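Local coordinates for protein nucleotidyl transferase (Methanothermobacter thermautotrophicus, PDB 6PLJ) that probably transfers nucleotidyl groups, as a MobA-like enzyme linked to the synthesis of the pseudomurein cell wall, at residues D132-T140 against S212-I220. Residues are numbered along the deposited sequence; the frame is centred on the assembly and turned at random.
Sequences DQPAVSPAT and SRPIELVNI
Ile220 N donates to Asp132 O at 2.9 Å where the loop 132-137, with its type I turn from Gln133 to Val136, runs antiparallel to the segment 212-220 and its 3-10 turn 214-217. At the other end Glu216 carries its carboxylate to the start of helix 138-147. Glu216 OE2 takes Ser137 OG (2.7 Å) nearly head-on and Ser137 N (2.9 Å) from above the carboxylate plane; Glu216 OE1 receives Thr140 OG1 (2.9 Å) on its syn lone pair and Ser212 N from above the plane. Four donors thus fix the rotation of a buried acid, whose charge the helix N-terminus would probably stabilise. Ser137 suits the N-cap: with OG set between its backbone N and carbonyl carbon (chi1 67°), its small hydroxyl accepts from Thr140 N, the capping bond, while donating to Glu216. A glutamine in place of Glu216 would probably leave either Ser137 or Thr140 facing an amide NH2 that cannot accept its bonds. Gln133 has CG anti to its own N (chi1 -169°), which extends NE2 to Glu216 O at 2.9 Å in both the amide and carbonyl planes, while NE2 also donates to Met172 O. Small Ala135 lets its CB settle 3.9 Å from Ile215 CG1. Asp132 OD2 is salt-bridged to Lys52. The whole joins the loop following strand 125-130 of the MobA-like alpha/beta domain to the link between strand 205-210 and helix 223-236, with Glu216 bonded to a capped helix N-terminus.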
# COMPACT_ATOMS: atom_id res chain seq x y z
N ASP A 132 -0.99 3.77 -4.38
CA ASP A 132 -0.51 5.12 -4.64
C ASP A 132 0.80 5.47 -3.94
O ASP A 132 1.14 6.64 -3.82
CB ASP A 132 -1.57 6.16 -4.27
CG ASP A 132 -1.86 6.23 -2.78
OD1 ASP A 132 -1.20 5.54 -1.98
OD2 ASP A 132 -2.78 7.00 -2.41
N GLN A 133 1.55 4.46 -3.51
CA GLN A 133 2.83 4.66 -2.85
C GLN A 133 3.89 3.87 -3.62
O GLN A 133 4.44 2.87 -3.13
CB GLN A 133 2.67 4.21 -1.41
CG GLN A 133 3.81 4.59 -0.47
CD GLN A 133 3.55 4.13 0.95
OE1 GLN A 133 2.47 3.65 1.29
NE2 GLN A 133 4.56 4.27 1.80
N PRO A 134 4.23 4.34 -4.83
CA PRO A 134 4.99 3.53 -5.77
C PRO A 134 6.51 3.58 -5.61
O PRO A 134 7.19 2.88 -6.35
CB PRO A 134 4.61 4.12 -7.12
CG PRO A 134 4.42 5.56 -6.82
CD PRO A 134 3.70 5.55 -5.50
N ALA A 135 7.03 4.39 -4.70
CA ALA A 135 8.48 4.52 -4.54
C ALA A 135 9.06 3.63 -3.46
O ALA A 135 10.24 3.74 -3.17
CB ALA A 135 8.85 5.98 -4.28
N VAL A 136 8.27 2.71 -2.90
CA VAL A 136 8.83 1.79 -1.91
C VAL A 136 9.68 0.77 -2.66
O VAL A 136 9.22 0.17 -3.63
CB VAL A 136 7.79 1.04 -1.06
CG1 VAL A 136 8.49 0.39 0.11
CG2 VAL A 136 6.71 1.97 -0.52
N SER A 137 10.91 0.56 -2.23
CA SER A 137 11.77 -0.39 -2.91
C SER A 137 11.39 -1.82 -2.55
O SER A 137 10.89 -2.09 -1.46
CB SER A 137 13.24 -0.17 -2.57
OG SER A 137 13.50 -0.47 -1.21
N PRO A 138 11.66 -2.75 -3.47
CA PRO A 138 11.51 -4.18 -3.15
C PRO A 138 12.25 -4.59 -1.88
O PRO A 138 11.72 -5.35 -1.07
CB PRO A 138 12.09 -4.87 -4.38
CG PRO A 138 11.90 -3.90 -5.48
CD PRO A 138 12.06 -2.54 -4.87
N ALA A 139 13.46 -4.07 -1.69
CA ALA A 139 14.25 -4.44 -0.51
C ALA A 139 13.56 -4.00 0.79
O ALA A 139 13.55 -4.74 1.77
CB ALA A 139 15.65 -3.86 -0.60
N THR A 140 12.96 -2.82 0.78
CA THR A 140 12.25 -2.34 1.96
C THR A 140 11.01 -3.21 2.21
O THR A 140 10.75 -3.59 3.35
CB THR A 140 11.86 -0.87 1.80
OG1 THR A 140 13.07 -0.11 1.74
CG2 THR A 140 11.02 -0.40 2.96
N SER A 212 14.58 2.94 3.20
CA SER A 212 15.84 3.13 2.47
C SER A 212 16.06 4.61 2.16
O SER A 212 17.17 5.12 2.29
CB SER A 212 15.84 2.31 1.18
OG SER A 212 17.08 2.43 0.49
N ARG A 213 14.99 5.28 1.73
CA ARG A 213 15.02 6.68 1.32
C ARG A 213 13.66 7.23 1.80
O ARG A 213 12.67 6.50 1.71
CB ARG A 213 15.08 6.80 -0.22
CG ARG A 213 16.07 5.92 -1.00
CD ARG A 213 17.41 6.60 -1.25
NE ARG A 213 18.43 5.66 -1.67
CZ ARG A 213 18.83 5.49 -2.93
NH1 ARG A 213 19.77 4.61 -3.21
NH2 ARG A 213 18.28 6.21 -3.89
N PRO A 214 13.59 8.49 2.29
CA PRO A 214 12.28 9.02 2.70
C PRO A 214 11.21 9.07 1.61
O PRO A 214 10.02 9.09 1.93
CB PRO A 214 12.61 10.43 3.18
CG PRO A 214 13.99 10.27 3.72
CD PRO A 214 14.68 9.37 2.75
N ILE A 215 11.61 9.09 0.35
CA ILE A 215 10.66 9.05 -0.76
C ILE A 215 9.74 7.82 -0.64
O ILE A 215 8.60 7.85 -1.11
CB ILE A 215 11.41 9.05 -2.12
CG1 ILE A 215 10.44 9.39 -3.27
CG2 ILE A 215 12.15 7.75 -2.35
CD1 ILE A 215 9.92 10.79 -3.22
N GLU A 216 10.22 6.76 -0.02
CA GLU A 216 9.41 5.54 0.15
C GLU A 216 8.12 5.77 0.95
O GLU A 216 7.13 5.06 0.74
CB GLU A 216 10.23 4.43 0.80
CG GLU A 216 11.42 3.99 -0.04
CD GLU A 216 12.11 2.75 0.50
OE1 GLU A 216 12.20 2.61 1.73
OE2 GLU A 216 12.57 1.93 -0.32
N LEU A 217 8.12 6.79 1.81
CA LEU A 217 6.96 7.13 2.62
C LEU A 217 5.90 7.94 1.88
O LEU A 217 4.83 8.17 2.43
CB LEU A 217 7.41 7.91 3.86
CG LEU A 217 8.13 7.07 4.91
CD1 LEU A 217 9.16 7.89 5.68
CD2 LEU A 217 7.11 6.45 5.85
N VAL A 218 6.21 8.40 0.68
CA VAL A 218 5.32 9.32 -0.02
C VAL A 218 4.19 8.60 -0.72
O VAL A 218 4.41 7.86 -1.68
CB VAL A 218 6.10 10.18 -1.04
CG1 VAL A 218 5.15 11.11 -1.81
CG2 VAL A 218 7.18 10.99 -0.34
N ASN A 219 2.97 8.81 -0.22
CA ASN A 219 1.77 8.41 -0.95
C ASN A 219 1.30 9.61 -1.75
O ASN A 219 1.43 10.76 -1.30
CB ASN A 219 0.67 7.94 -0.00
CG ASN A 219 0.35 8.97 1.07
OD1 ASN A 219 1.22 9.33 1.85
ND2 ASN A 219 -0.87 9.47 1.09
N ILE A 220 0.75 9.36 -2.93
CA ILE A 220 0.30 10.41 -3.83
C ILE A 220 -1.05 10.92 -3.35
O ILE A 220 -2.09 10.32 -3.64
CB ILE A 220 0.24 9.95 -5.29
CG1 ILE A 220 1.64 9.53 -5.73
CG2 ILE A 220 -0.29 11.08 -6.17
CD1 ILE A 220 1.67 8.78 -7.04
O HOH W 1 -3.16 8.23 -0.12
O HOH W 2 6.21 5.97 -2.42
O HOH W 3 16.19 -0.18 -0.76